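Long-range contacts in haloacid delahogenase-like family hydrolase (Xanthomonas campestris pv. campestris, PDB 2PKE), which probably works as a magnesium-dependent phosphatase of the haloacid dehalogenase superfamily, holding its metal ion at the strand ends of a parallel-sheet core: residues A[39-47]-A[86-95]; A[163-172]-A[191-199]. All coordinates share one frame; numbering follows the deposited sequence.

Interaction 1: residues A[39-47]-A[86-95]; sequences EAILSGYLD and LTEARIEARD
Tyr-45 reaches from the turn that follows helix 28-42 to the loop joining helices 72-86 and 93-107, and its phenol group carries both hydrogen bonds of the contact. The hydroxyl accepts from the backbone of Glu-92, N to OH 2.9 Å and almost straight at 173°. It also donates to Asp-95, OH to OD2 2.7 Å, using the lone pair of OD2 that faces away from OD1. Ring and carboxylate planes stand perpendicular, with OD2 at the ring edge. Glu-92 is the N-cap of helix 93-107 and Asp-95 lies in its first turn, so one tyrosine grips the start of this helix twice.

Apolar groups pack against parts of the ring. With CG anti to its carbonyl carbon (chi1 -64°), Tyr-45 sends the ring across Ile-91, whose CB stands over the rim of one face. The methyl CG2 of Thr-87 packs 3.5 Å from Tyr-45 CB, while its OG1 bonds to Ala-83 O and the amide of Ile-91, a division that suits threonine. Leu-42 lays CD2 on the same threonine methyl, and Leu-46 CD1 rests on Leu-86 CB at 3.8 Å. Ile-41 CG2 lies against Asp-95 CB, 3.7 Å away, the two side chains pointing opposite ways.

The contact belongs to the helical region, probably the cap of this superfamily, and Ile-91 also meets Ala-93 of the second subunit. Asp-95 OD1 makes a salt bridge with Arg-98. A carboxylate held by arginine probably stays ionised and strengthens the tyrosine bond, which sits beside the apolar contacts of Ile-41, Leu-42 and Leu-46.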
ATOM      1  N   GLU A  39       9.893  25.581  -1.841  1.00 24.05           N
ATOM      2  CA  GLU A  39      10.906  26.641  -1.775  1.00 22.90           C
ATOM      3  C   GLU A  39      10.281  28.024  -1.965  1.00 20.25           C
ATOM      4  O   GLU A  39      10.625  28.966  -1.257  1.00 23.35           O
ATOM      5  CB  GLU A  39      12.000  26.339  -2.822  1.00 26.58           C
ATOM      6  CG  GLU A  39      13.037  27.431  -3.087  1.00 16.47           C
ATOM      7  N   ALA A  40       9.326  28.135  -2.889  1.00 23.79           N
ATOM      8  CA  ALA A  40       8.585  29.392  -3.115  1.00 23.33           C
ATOM      9  C   ALA A  40       7.801  29.784  -1.871  1.00 24.07           C
ATOM     10  O   ALA A  40       7.810  30.939  -1.488  1.00 23.52           O
ATOM     11  CB  ALA A  40       7.674  29.288  -4.317  1.00 23.87           C
ATOM     12  N   ILE A  41       7.133  28.844  -1.211  1.00 23.86           N
ATOM     13  CA  ILE A  41       6.495  29.171   0.105  1.00 22.61           C
ATOM     14  C   ILE A  41       7.520  29.674   1.146  1.00 23.96           C
ATOM     15  O   ILE A  41       7.335  30.738   1.804  1.00 21.32           O
ATOM     16  CB  ILE A  41       5.726  27.970   0.705  1.00 20.04           C
ATOM     17  CG1 ILE A  41       4.562  27.596  -0.198  1.00 21.21           C
ATOM     18  CG2 ILE A  41       5.207  28.324   2.078  1.00 19.52           C
ATOM     19  CD1 ILE A  41       4.098  26.238  -0.003  1.00 20.13           C
ATOM     20  N   LEU A  42       8.606  28.919   1.295  1.00 24.79           N
ATOM     21  CA  LEU A  42       9.664  29.291   2.248  1.00 25.34           C
ATOM     22  C   LEU A  42      10.299  30.650   1.923  1.00 28.35           C
ATOM     23  O   LEU A  42      10.704  31.399   2.830  1.00 22.71           O
ATOM     24  CB  LEU A  42      10.748  28.204   2.311  1.00 25.85           C
ATOM     25  CG  LEU A  42      10.417  26.886   3.044  1.00 23.49           C
ATOM     26  CD1 LEU A  42      11.602  25.991   2.961  1.00 23.03           C
ATOM     27  CD2 LEU A  42      10.056  27.135   4.507  1.00 25.48           C
ATOM     28  N   SER A  43      10.371  30.995   0.638  1.00 29.19           N
ATOM     29  CA  SER A  43      11.093  32.215   0.249  1.00 29.60           C
ATOM     30  C   SER A  43      10.584  33.456   0.986  1.00 30.18           C
ATOM     31  O   SER A  43      11.335  34.404   1.157  1.00 32.09           O
ATOM     32  CB  SER A  43      11.059  32.434  -1.273  1.00 30.94           C
ATOM     33  OG  SER A  43       9.748  32.744  -1.721  1.00 23.60           O
ATOM     34  N   GLY A  44       9.329  33.434   1.443  1.00 32.01           N
ATOM     35  CA  GLY A  44       8.754  34.528   2.228  1.00 32.32           C
ATOM     36  C   GLY A  44       9.194  34.590   3.691  1.00 33.42           C
ATOM     37  O   GLY A  44       8.778  35.495   4.454  1.00 30.95           O
ATOM     38  N   TYR A  45      10.019  33.619   4.084  1.00 31.65           N
ATOM     39  CA  TYR A  45      10.541  33.529   5.436  1.00 30.86           C
ATOM     40  C   TYR A  45      12.066  33.617   5.472  1.00 31.80           C
ATOM     41  O   TYR A  45      12.619  34.097   6.439  1.00 33.08           O
ATOM     42  CB  TYR A  45      10.051  32.218   6.070  1.00 29.18           C
ATOM     43  CG  TYR A  45       8.545  32.193   6.225  1.00 24.62           C
ATOM     44  CD1 TYR A  45       7.940  32.677   7.372  1.00 18.61           C
ATOM     45  CD2 TYR A  45       7.731  31.691   5.222  1.00 19.35           C
ATOM     46  CE1 TYR A  45       6.558  32.685   7.507  1.00 17.70           C
ATOM     47  CE2 TYR A  45       6.345  31.690   5.348  1.00 16.06           C
ATOM     48  CZ  TYR A  45       5.773  32.190   6.495  1.00 25.08           C
ATOM     49  OH  TYR A  45       4.410  32.191   6.660  1.00 20.80           O
ATOM     50  N   LEU A  46      12.732  33.162   4.412  1.00 33.02           N
ATOM     51  CA  LEU A  46      14.169  32.927   4.420  1.00 34.78           C
ATOM     52  C   LEU A  46      14.822  33.490   3.155  1.00 36.71           C
ATOM     53  O   LEU A  46      14.217  33.459   2.081  1.00 37.65           O
ATOM     54  CB  LEU A  46      14.446  31.425   4.481  1.00 35.43           C
ATOM     55  CG  LEU A  46      13.716  30.608   5.553  1.00 36.27           C
ATOM     56  CD1 LEU A  46      13.854  29.134   5.307  1.00 27.71           C
ATOM     57  CD2 LEU A  46      14.229  30.966   6.927  1.00 38.73           C
ATOM     58  N   ASP A  47      16.057  33.989   3.306  1.00 39.02           N
ATOM     59  CA  ASP A  47      16.929  34.430   2.193  1.00 38.80           C
ATOM     60  C   ASP A  47      17.256  33.287   1.244  1.00 39.26           C
ATOM     61  O   ASP A  47      17.808  32.278   1.663  1.00 40.50           O
ATOM     62  CB  ASP A  47      18.246  35.006   2.732  1.00 37.08           C
ATOM     63  N   LEU A  86      12.814  25.199   9.625  1.00 20.07           N
ATOM     64  CA  LEU A  86      13.533  26.205   8.873  1.00 20.24           C
ATOM     65  C   LEU A  86      13.130  27.620   9.270  1.00 20.76           C
ATOM     66  O   LEU A  86      13.993  28.492   9.343  1.00 22.52           O
ATOM     67  CB  LEU A  86      13.331  26.031   7.370  1.00 21.13           C
ATOM     68  CG  LEU A  86      14.109  24.911   6.706  1.00 18.02           C
ATOM     69  CD1 LEU A  86      13.583  24.641   5.264  1.00 20.14           C
ATOM     70  CD2 LEU A  86      15.578  25.237   6.719  1.00 24.26           C
ATOM     71  N   THR A  87      11.828  27.842   9.499  1.00 20.87           N
ATOM     72  CA  THR A  87      11.310  29.170   9.832  1.00 21.75           C
ATOM     73  C   THR A  87      11.200  29.406  11.341  1.00 20.65           C
ATOM     74  O   THR A  87      10.631  30.425  11.764  1.00 19.69           O
ATOM     75  CB  THR A  87       9.937  29.408   9.211  1.00 22.01           C
ATOM     76  OG1 THR A  87       8.978  28.555   9.847  1.00 20.81           O
ATOM     77  CG2 THR A  87       9.959  29.119   7.680  1.00 23.38           C
ATOM     78  N   GLU A  88      11.789  28.500  12.133  1.00 21.66           N
ATOM     79  CA  GLU A  88      11.769  28.561  13.607  1.00 21.08           C
ATOM     80  C   GLU A  88      10.330  28.758  14.084  1.00 20.01           C
ATOM     81  O   GLU A  88      10.048  29.671  14.858  1.00 20.52           O
ATOM     82  CB  GLU A  88      12.681  29.678  14.160  1.00 21.30           C
ATOM     83  CG  GLU A  88      14.197  29.587  13.796  1.00 26.55           C
ATOM     84  CD  GLU A  88      14.892  28.331  14.344  1.00 34.16           C
ATOM     85  OE1 GLU A  88      14.332  27.680  15.258  1.00 34.75           O
ATOM     86  OE2 GLU A  88      16.000  27.989  13.860  1.00 27.74           O
ATOM     87  N   ALA A  89       9.429  27.925  13.575  1.00 18.75           N
ATOM     88  CA  ALA A  89       7.991  27.996  13.889  1.00 17.08           C
ATOM     89  C   ALA A  89       7.330  29.354  13.584  1.00 17.90           C
ATOM     90  O   ALA A  89       6.272  29.674  14.132  1.00 17.26           O
ATOM     91  CB  ALA A  89       7.728  27.551  15.361  1.00 16.05           C
ATOM     92  N   ARG A  90       7.941  30.149  12.698  1.00 22.61           N
ATOM     93  CA  ARG A  90       7.317  31.420  12.250  1.00 21.00           C
ATOM     94  C   ARG A  90       6.288  31.185  11.160  1.00 21.00           C
ATOM     95  O   ARG A  90       5.388  32.022  10.955  1.00 21.41           O
ATOM     96  CB  ARG A  90       8.340  32.418  11.719  1.00 21.62           C
ATOM     97  CG  ARG A  90       8.840  33.395  12.730  1.00 24.78           C
ATOM     98  CD  ARG A  90       9.633  32.744  13.833  1.00 25.08           C
ATOM     99  NE  ARG A  90      10.281  33.758  14.675  1.00 29.40           N
ATOM    100  CZ  ARG A  90      11.004  33.499  15.759  1.00 21.77           C
ATOM    101  NH1 ARG A  90      11.199  32.247  16.163  1.00 24.26           N
ATOM    102  NH2 ARG A  90      11.536  34.499  16.438  1.00 18.33           N
ATOM    103  N   ILE A  91       6.406  30.057  10.457  1.00 19.83           N
ATOM    104  CA  ILE A  91       5.564  29.841   9.313  1.00 17.61           C
ATOM    105  C   ILE A  91       4.095  29.956   9.678  1.00 17.68           C
ATOM    106  O   ILE A  91       3.655  29.399  10.686  1.00 18.82           O
ATOM    107  CB  ILE A  91       5.845  28.506   8.623  1.00 16.75           C
ATOM    108  CG1 ILE A  91       5.152  28.520   7.241  1.00 19.27           C
ATOM    109  CG2 ILE A  91       5.400  27.300   9.514  1.00 15.51           C
ATOM    110  CD1 ILE A  91       5.653  27.504   6.219  1.00 18.20           C
ATOM    111  N   GLU A  92       3.346  30.718   8.875  1.00 16.56           N
ATOM    112  CA  GLU A  92       1.899  30.836   9.040  1.00 18.12           C
ATOM    113  C   GLU A  92       1.101  29.549   8.740  1.00 16.76           C
ATOM    114  O   GLU A  92       1.430  28.834   7.828  1.00 17.39           O
ATOM    115  CB  GLU A  92       1.389  31.953   8.138  1.00 19.20           C
ATOM    116  CG  GLU A  92       1.786  33.343   8.627  1.00 15.92           C
ATOM    117  CD  GLU A  92       1.213  33.677   9.972  1.00 23.23           C
ATOM    118  OE1 GLU A  92       0.307  32.958  10.449  1.00 35.87           O
ATOM    119  OE2 GLU A  92       1.684  34.663  10.555  1.00 28.32           O
ATOM    120  N   ALA A  93       0.031  29.290   9.503  1.00 18.78           N
ATOM    121  CA  ALA A  93      -0.886  28.175   9.212  1.00 21.07           C
ATOM    122  C   ALA A  93      -1.396  28.255   7.758  1.00 21.38           C
ATOM    123  O   ALA A  93      -1.491  27.256   7.057  1.00 22.92           O
ATOM    124  CB  ALA A  93      -2.067  28.175  10.219  1.00 17.49           C
ATOM    125  N   ARG A  94      -1.665  29.470   7.270  1.00 20.38           N
ATOM    126  CA  ARG A  94      -2.024  29.616   5.871  1.00 20.74           C
ATOM    127  C   ARG A  94      -0.959  29.018   4.916  1.00 20.64           C
ATOM    128  O   ARG A  94      -1.293  28.360   3.922  1.00 18.77           O
ATOM    129  CB  ARG A  94      -2.329  31.078   5.523  1.00 22.74           C
ATOM    130  CG  ARG A  94      -2.665  31.298   4.082  1.00 21.85           C
ATOM    131  CD  ARG A  94      -3.777  30.371   3.568  1.00 32.84           C
ATOM    132  NE  ARG A  94      -3.410  29.588   2.372  1.00 38.69           N
ATOM    133  N   ASP A  95       0.315  29.210   5.218  1.00 21.35           N
ATOM    134  CA  ASP A  95       1.371  28.654   4.344  1.00 21.20           C
ATOM    135  C   ASP A  95       1.586  27.141   4.533  1.00 20.72           C
ATOM    136  O   ASP A  95       1.925  26.411   3.590  1.00 21.20           O
ATOM    137  CB  ASP A  95       2.654  29.453   4.482  1.00 18.89           C
ATOM    138  CG  ASP A  95       2.559  30.793   3.817  1.00 25.11           C
ATOM    139  OD1 ASP A  95       1.793  30.930   2.817  1.00 22.31           O
ATOM    140  OD2 ASP A  95       3.234  31.724   4.309  1.00 26.31           O
TER

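Interaction 2: residues A[163-172]-A[191-199]; sequences KDPQTYARVL and SDVEPVLAI
Lys-163 runs alongside the start of helix 189-198. Its CB lies 3.4 Å from Ser-191 O; CG passes somewhat farther from that oxygen, and CD comes near both it and Asp-192 OD1. CE is also 3.4 Å from Asp-192 OD1. With the chain extended beyond CG, NZ arrives at Asp-192 OD1 in a salt bridge of 2.6 Å, nearly in line with the carboxylate C-O bond. NZ also pairs with Asp-19, a magnesium ligand, and donates to Ile-133 O. A long cationic side chain suits this place, where its amino group can reach both carboxylates. A lysine bridged to the first aspartate of a DxDx(T/V) sequence is consistent with a haloacid dehalogenase-superfamily active site.

Tyr-168 supplies the second polar link: its OH donates to Ser-191 O at 2.8 Å, the oxygen lying at the ring edge. Val-196 CG2 sits squarely over one face, a CH-pi contact 3.5 Å from the ring centroid. Ile-199 drops CG2 onto Pro-165 CB, and its CD1 touches both Tyr-168 CB and Leu-172 CD1.

The short helical segments cross at -72° with axes 8.7 Å apart; compact Pro-195 and branched Val-196 fill the crossing against the Tyr-168 ring. Met-184 of strand 182-186 touches Tyr-168, Asp-192 and Val-196, while Thr-167 and Arg-170 lean on Val-160 of strand 157-160, so both helices pack on the parallel sheet.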
ATOM      1  N   LYS A 163      12.502  -1.908  -2.560  1.00 22.17           N
ATOM      2  CA  LYS A 163      13.066  -2.679  -3.671  1.00 23.57           C
ATOM      3  C   LYS A 163      14.474  -3.147  -3.265  1.00 24.44           C
ATOM      4  O   LYS A 163      15.425  -2.429  -3.346  1.00 23.53           O
ATOM      5  CB  LYS A 163      13.120  -1.844  -4.930  1.00 27.64           C
ATOM      6  CG  LYS A 163      11.841  -1.948  -5.784  1.00 22.36           C
ATOM      7  CD  LYS A 163      11.949  -1.064  -7.026  1.00 27.10           C
ATOM      8  CE  LYS A 163      10.785  -1.255  -7.953  1.00 26.10           C
ATOM      9  NZ  LYS A 163      10.748  -0.152  -8.982  1.00 24.08           N
ATOM     10  N   ASP A 164      14.549  -4.359  -2.775  1.00 25.99           N
ATOM     11  CA  ASP A 164      15.794  -4.919  -2.295  1.00 21.50           C
ATOM     12  C   ASP A 164      15.825  -6.366  -2.711  1.00 21.84           C
ATOM     13  O   ASP A 164      14.789  -6.899  -3.114  1.00 21.29           O
ATOM     14  CB  ASP A 164      15.961  -4.680  -0.782  1.00 24.84           C
ATOM     15  CG  ASP A 164      14.808  -5.220   0.069  1.00 29.61           C
ATOM     16  OD1 ASP A 164      14.127  -6.192  -0.294  1.00 25.61           O
ATOM     17  OD2 ASP A 164      14.618  -4.655   1.176  1.00 30.01           O
ATOM     18  N   PRO A 165      17.005  -7.015  -2.632  1.00 23.58           N
ATOM     19  CA  PRO A 165      17.089  -8.395  -3.150  1.00 23.27           C
ATOM     20  C   PRO A 165      16.069  -9.346  -2.553  1.00 20.88           C
ATOM     21  O   PRO A 165      15.483 -10.165  -3.270  1.00 24.93           O
ATOM     22  CB  PRO A 165      18.570  -8.811  -2.859  1.00 19.80           C
ATOM     23  CG  PRO A 165      19.292  -7.508  -2.721  1.00 22.62           C
ATOM     24  CD  PRO A 165      18.311  -6.542  -2.130  1.00 26.57           C
ATOM     25  N   GLN A 166      15.797  -9.196  -1.263  1.00 23.45           N
ATOM     26  CA  GLN A 166      14.882 -10.098  -0.574  1.00 25.14           C
ATOM     27  C   GLN A 166      13.480  -9.944  -1.154  1.00 21.79           C
ATOM     28  O   GLN A 166      12.749 -10.926  -1.357  1.00 23.05           O
ATOM     29  CB  GLN A 166      14.830  -9.793   0.925  1.00 24.78           C
ATOM     30  CG  GLN A 166      16.170  -9.634   1.608  1.00 38.30           C
ATOM     31  CD  GLN A 166      16.708  -8.187   1.627  1.00 42.28           C
ATOM     32  OE1 GLN A 166      17.251  -7.705   0.633  1.00 36.53           O
ATOM     33  NE2 GLN A 166      16.636  -7.533   2.789  1.00 52.80           N
ATOM     34  N   THR A 167      13.089  -8.701  -1.381  1.00 25.30           N
ATOM     35  CA  THR A 167      11.766  -8.407  -1.949  1.00 24.62           C
ATOM     36  C   THR A 167      11.611  -8.957  -3.369  1.00 20.79           C
ATOM     37  O   THR A 167      10.605  -9.603  -3.698  1.00 24.05           O
ATOM     38  CB  THR A 167      11.448  -6.909  -1.909  1.00 23.77           C
ATOM     39  OG1 THR A 167      11.468  -6.482  -0.547  1.00 28.62           O
ATOM     40  CG2 THR A 167      10.073  -6.636  -2.474  1.00 22.84           C
ATOM     41  N   TYR A 168      12.582  -8.657  -4.214  1.00 21.02           N
ATOM     42  CA  TYR A 168      12.557  -9.196  -5.545  1.00 18.48           C
ATOM     43  C   TYR A 168      12.492 -10.713  -5.516  1.00 20.94           C
ATOM     44  O   TYR A 168      11.685 -11.300  -6.237  1.00 22.97           O
ATOM     45  CB  TYR A 168      13.706  -8.687  -6.371  1.00 19.32           C
ATOM     46  CG  TYR A 168      13.560  -7.291  -6.928  1.00 24.45           C
ATOM     47  CD1 TYR A 168      12.684  -7.016  -7.981  1.00 23.54           C
ATOM     48  CD2 TYR A 168      14.341  -6.243  -6.435  1.00 22.47           C
ATOM     49  CE1 TYR A 168      12.590  -5.662  -8.509  1.00 21.13           C
ATOM     50  CE2 TYR A 168      14.265  -4.953  -6.970  1.00 26.29           C
ATOM     51  CZ  TYR A 168      13.376  -4.685  -7.996  1.00 26.42           C
ATOM     52  OH  TYR A 168      13.283  -3.417  -8.536  1.00 17.32           O
ATOM     53  N   ALA A 169      13.283 -11.365  -4.649  1.00 20.91           N
ATOM     54  CA  ALA A 169      13.253 -12.845  -4.553  1.00 22.00           C
ATOM     55  C   ALA A 169      11.862 -13.366  -4.132  1.00 21.58           C
ATOM     56  O   ALA A 169      11.374 -14.371  -4.651  1.00 23.47           O
ATOM     57  CB  ALA A 169      14.322 -13.320  -3.571  1.00 21.78           C
ATOM     58  N   ARG A 170      11.234 -12.643  -3.213  1.00 20.99           N
ATOM     59  CA  ARG A 170       9.919 -12.992  -2.744  1.00 23.74           C
ATOM     60  C   ARG A 170       8.909 -12.909  -3.901  1.00 24.81           C
ATOM     61  O   ARG A 170       8.116 -13.846  -4.121  1.00 20.21           O
ATOM     62  CB  ARG A 170       9.535 -12.082  -1.595  1.00 26.43           C
ATOM     63  CG  ARG A 170       8.076 -12.231  -1.226  1.00 38.62           C
ATOM     64  CD  ARG A 170       7.610 -11.256  -0.176  1.00 45.77           C
ATOM     65  NE  ARG A 170       7.462  -9.841  -0.550  1.00 55.76           N
ATOM     66  CZ  ARG A 170       6.694  -9.319  -1.523  1.00 52.61           C
ATOM     67  NH1 ARG A 170       5.997 -10.079  -2.369  1.00 44.97           N
ATOM     68  NH2 ARG A 170       6.646  -7.988  -1.655  1.00 47.47           N
ATOM     69  N   VAL A 171       8.995 -11.832  -4.686  1.00 22.74           N
ATOM     70  CA  VAL A 171       8.082 -11.637  -5.817  1.00 25.58           C
ATOM     71  C   VAL A 171       8.260 -12.804  -6.776  1.00 26.60           C
ATOM     72  O   VAL A 171       7.274 -13.469  -7.158  1.00 29.30           O
ATOM     73  CB  VAL A 171       8.313 -10.295  -6.530  1.00 26.56           C
ATOM     74  CG1 VAL A 171       7.493 -10.194  -7.811  1.00 26.61           C
ATOM     75  CG2 VAL A 171       7.990  -9.139  -5.600  1.00 25.67           C
ATOM     76  N   LEU A 172       9.506 -13.108  -7.131  1.00 23.68           N
ATOM     77  CA  LEU A 172       9.758 -14.239  -8.018  1.00 23.03           C
ATOM     78  C   LEU A 172       9.337 -15.578  -7.478  1.00 23.76           C
ATOM     79  O   LEU A 172       8.950 -16.464  -8.251  1.00 22.29           O
ATOM     80  CB  LEU A 172      11.235 -14.294  -8.434  1.00 26.09           C
ATOM     81  CG  LEU A 172      11.732 -13.147  -9.316  1.00 21.66           C
ATOM     82  CD1 LEU A 172      13.175 -13.405  -9.798  1.00 23.39           C
ATOM     83  CD2 LEU A 172      10.806 -12.857 -10.500  1.00 28.20           C
ATOM     84  N   SER A 191      17.729   0.942  -7.270  1.00 29.26           N
ATOM     85  CA  SER A 191      16.465   0.263  -6.911  1.00 27.88           C
ATOM     86  C   SER A 191      15.945  -0.757  -7.897  1.00 27.43           C
ATOM     87  O   SER A 191      15.293  -1.727  -7.512  1.00 25.91           O
ATOM     88  CB  SER A 191      15.358   1.298  -6.709  1.00 31.00           C
ATOM     89  OG  SER A 191      15.576   1.950  -5.507  1.00 35.62           O
ATOM     90  N   ASP A 192      16.132  -0.502  -9.187  1.00 26.16           N
ATOM     91  CA  ASP A 192      15.500  -1.309 -10.188  1.00 23.84           C
ATOM     92  C   ASP A 192      16.445  -2.418 -10.659  1.00 26.37           C
ATOM     93  O   ASP A 192      16.063  -3.570 -10.760  1.00 34.01           O
ATOM     94  CB  ASP A 192      14.995  -0.427 -11.350  1.00 22.82           C
ATOM     95  CG  ASP A 192      13.938   0.579 -10.893  1.00 21.26           C
ATOM     96  OD1 ASP A 192      13.069   0.171 -10.079  1.00 28.33           O
ATOM     97  OD2 ASP A 192      13.962   1.756 -11.322  1.00 25.92           O
ATOM     98  N   VAL A 193      17.679  -2.061 -10.916  1.00 24.06           N
ATOM     99  CA  VAL A 193      18.601  -2.943 -11.613  1.00 22.52           C
ATOM    100  C   VAL A 193      19.516  -3.719 -10.634  1.00 22.39           C
ATOM    101  O   VAL A 193      19.632  -4.945 -10.711  1.00 23.27           O
ATOM    102  CB  VAL A 193      19.397  -2.097 -12.666  1.00 25.56           C
ATOM    103  CG1 VAL A 193      20.578  -2.897 -13.294  1.00 22.66           C
ATOM    104  CG2 VAL A 193      18.447  -1.555 -13.752  1.00 25.58           C
ATOM    105  N   GLU A 194      20.172  -3.018  -9.724  1.00 23.26           N
ATOM    106  CA  GLU A 194      21.205  -3.638  -8.901  1.00 24.20           C
ATOM    107  C   GLU A 194      20.660  -4.782  -8.040  1.00 21.15           C
ATOM    108  O   GLU A 194      21.277  -5.823  -7.970  1.00 21.27           O
ATOM    109  CB  GLU A 194      21.898  -2.615  -8.001  1.00 25.19           C
ATOM    110  CG  GLU A 194      22.891  -1.677  -8.665  1.00 36.07           C
ATOM    111  CD  GLU A 194      23.450  -0.633  -7.659  1.00 37.54           C
ATOM    112  OE1 GLU A 194      23.372  -0.908  -6.417  1.00 44.53           O
ATOM    113  OE2 GLU A 194      23.965   0.433  -8.115  1.00 50.99           O
ATOM    114  N   PRO A 195      19.506  -4.600  -7.374  1.00 18.64           N
ATOM    115  CA  PRO A 195      18.977  -5.719  -6.554  1.00 19.75           C
ATOM    116  C   PRO A 195      18.582  -6.974  -7.333  1.00 22.40           C
ATOM    117  O   PRO A 195      18.659  -8.081  -6.809  1.00 19.60           O
ATOM    118  CB  PRO A 195      17.758  -5.104  -5.898  1.00 21.07           C
ATOM    119  CG  PRO A 195      17.996  -3.607  -5.942  1.00 20.11           C
ATOM    120  CD  PRO A 195      18.700  -3.387  -7.214  1.00 21.49           C
ATOM    121  N   VAL A 196      18.167  -6.803  -8.580  1.00 18.22           N
ATOM    122  CA  VAL A 196      17.807  -7.926  -9.435  1.00 16.68           C
ATOM    123  C   VAL A 196      19.090  -8.643  -9.914  1.00 14.40           C
ATOM    124  O   VAL A 196      19.122  -9.869  -9.961  1.00 18.74           O
ATOM    125  CB  VAL A 196      16.914  -7.449 -10.630  1.00 17.44           C
ATOM    126  CG1 VAL A 196      16.625  -8.618 -11.639  1.00 16.16           C
ATOM    127  CG2 VAL A 196      15.626  -6.849 -10.095  1.00 20.38           C
ATOM    128  N   LEU A 197      20.102  -7.881 -10.327  1.00 17.08           N
ATOM    129  CA  LEU A 197      21.416  -8.448 -10.645  1.00 17.65           C
ATOM    130  C   LEU A 197      21.907  -9.221  -9.436  1.00 19.44           C
ATOM    131  O   LEU A 197      22.390 -10.332  -9.559  1.00 20.03           O
ATOM    132  CB  LEU A 197      22.436  -7.374 -11.052  1.00 21.95           C
ATOM    133  CG  LEU A 197      22.098  -6.582 -12.338  1.00 24.33           C
ATOM    134  CD1 LEU A 197      23.174  -5.596 -12.691  1.00 23.44           C
ATOM    135  CD2 LEU A 197      21.858  -7.525 -13.441  1.00 22.83           C
ATOM    136  N   ALA A 198      21.709  -8.667  -8.251  1.00 18.89           N
ATOM    137  CA  ALA A 198      22.187  -9.318  -7.018  1.00 17.04           C
ATOM    138  C   ALA A 198      21.611 -10.689  -6.718  1.00 18.50           C
ATOM    139  O   ALA A 198      22.289 -11.516  -6.131  1.00 17.98           O
ATOM    140  CB  ALA A 198      21.946  -8.371  -5.808  1.00 13.70           C
ATOM    141  N   ILE A 199      20.363 -10.942  -7.106  1.00 18.28           N
ATOM    142  CA  ILE A 199      19.723 -12.256  -6.914  1.00 18.30           C
ATOM    143  C   ILE A 199      19.847 -13.190  -8.118  1.00 19.50           C
ATOM    144  O   ILE A 199      19.373 -14.320  -8.079  1.00 19.53           O
ATOM    145  CB  ILE A 199      18.248 -12.151  -6.500  1.00 20.95           C
ATOM    146  CG1 ILE A 199      17.386 -11.565  -7.630  1.00 20.03           C
ATOM    147  CG2 ILE A 199      18.091 -11.362  -5.149  1.00 19.86           C
ATOM    148  CD1 ILE A 199      15.876 -11.760  -7.352  1.00 19.28           C
TER

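Overall arrangement
From the N terminus the chain first lays down strand 15-18, just ahead of the metal ligands Asp-19 and Asp-21, then enters a helical region. Interaction 1 closes a loop there, bringing the end of helix 28-42 against the connection from helix 72-86 to helix 93-107. The chain then returns to the parallel sheet, where interaction 2 closes a shorter loop spanning strand 182-186 and joins helices 165-175 and 189-198. The loops follow in series, neither nested nor crossed. Their centres lie 40 Å apart on opposite sides of the chain's centre: interaction 1 ties the far end of the helical region, and interaction 2 the sheet-bearing core beside the magnesium site.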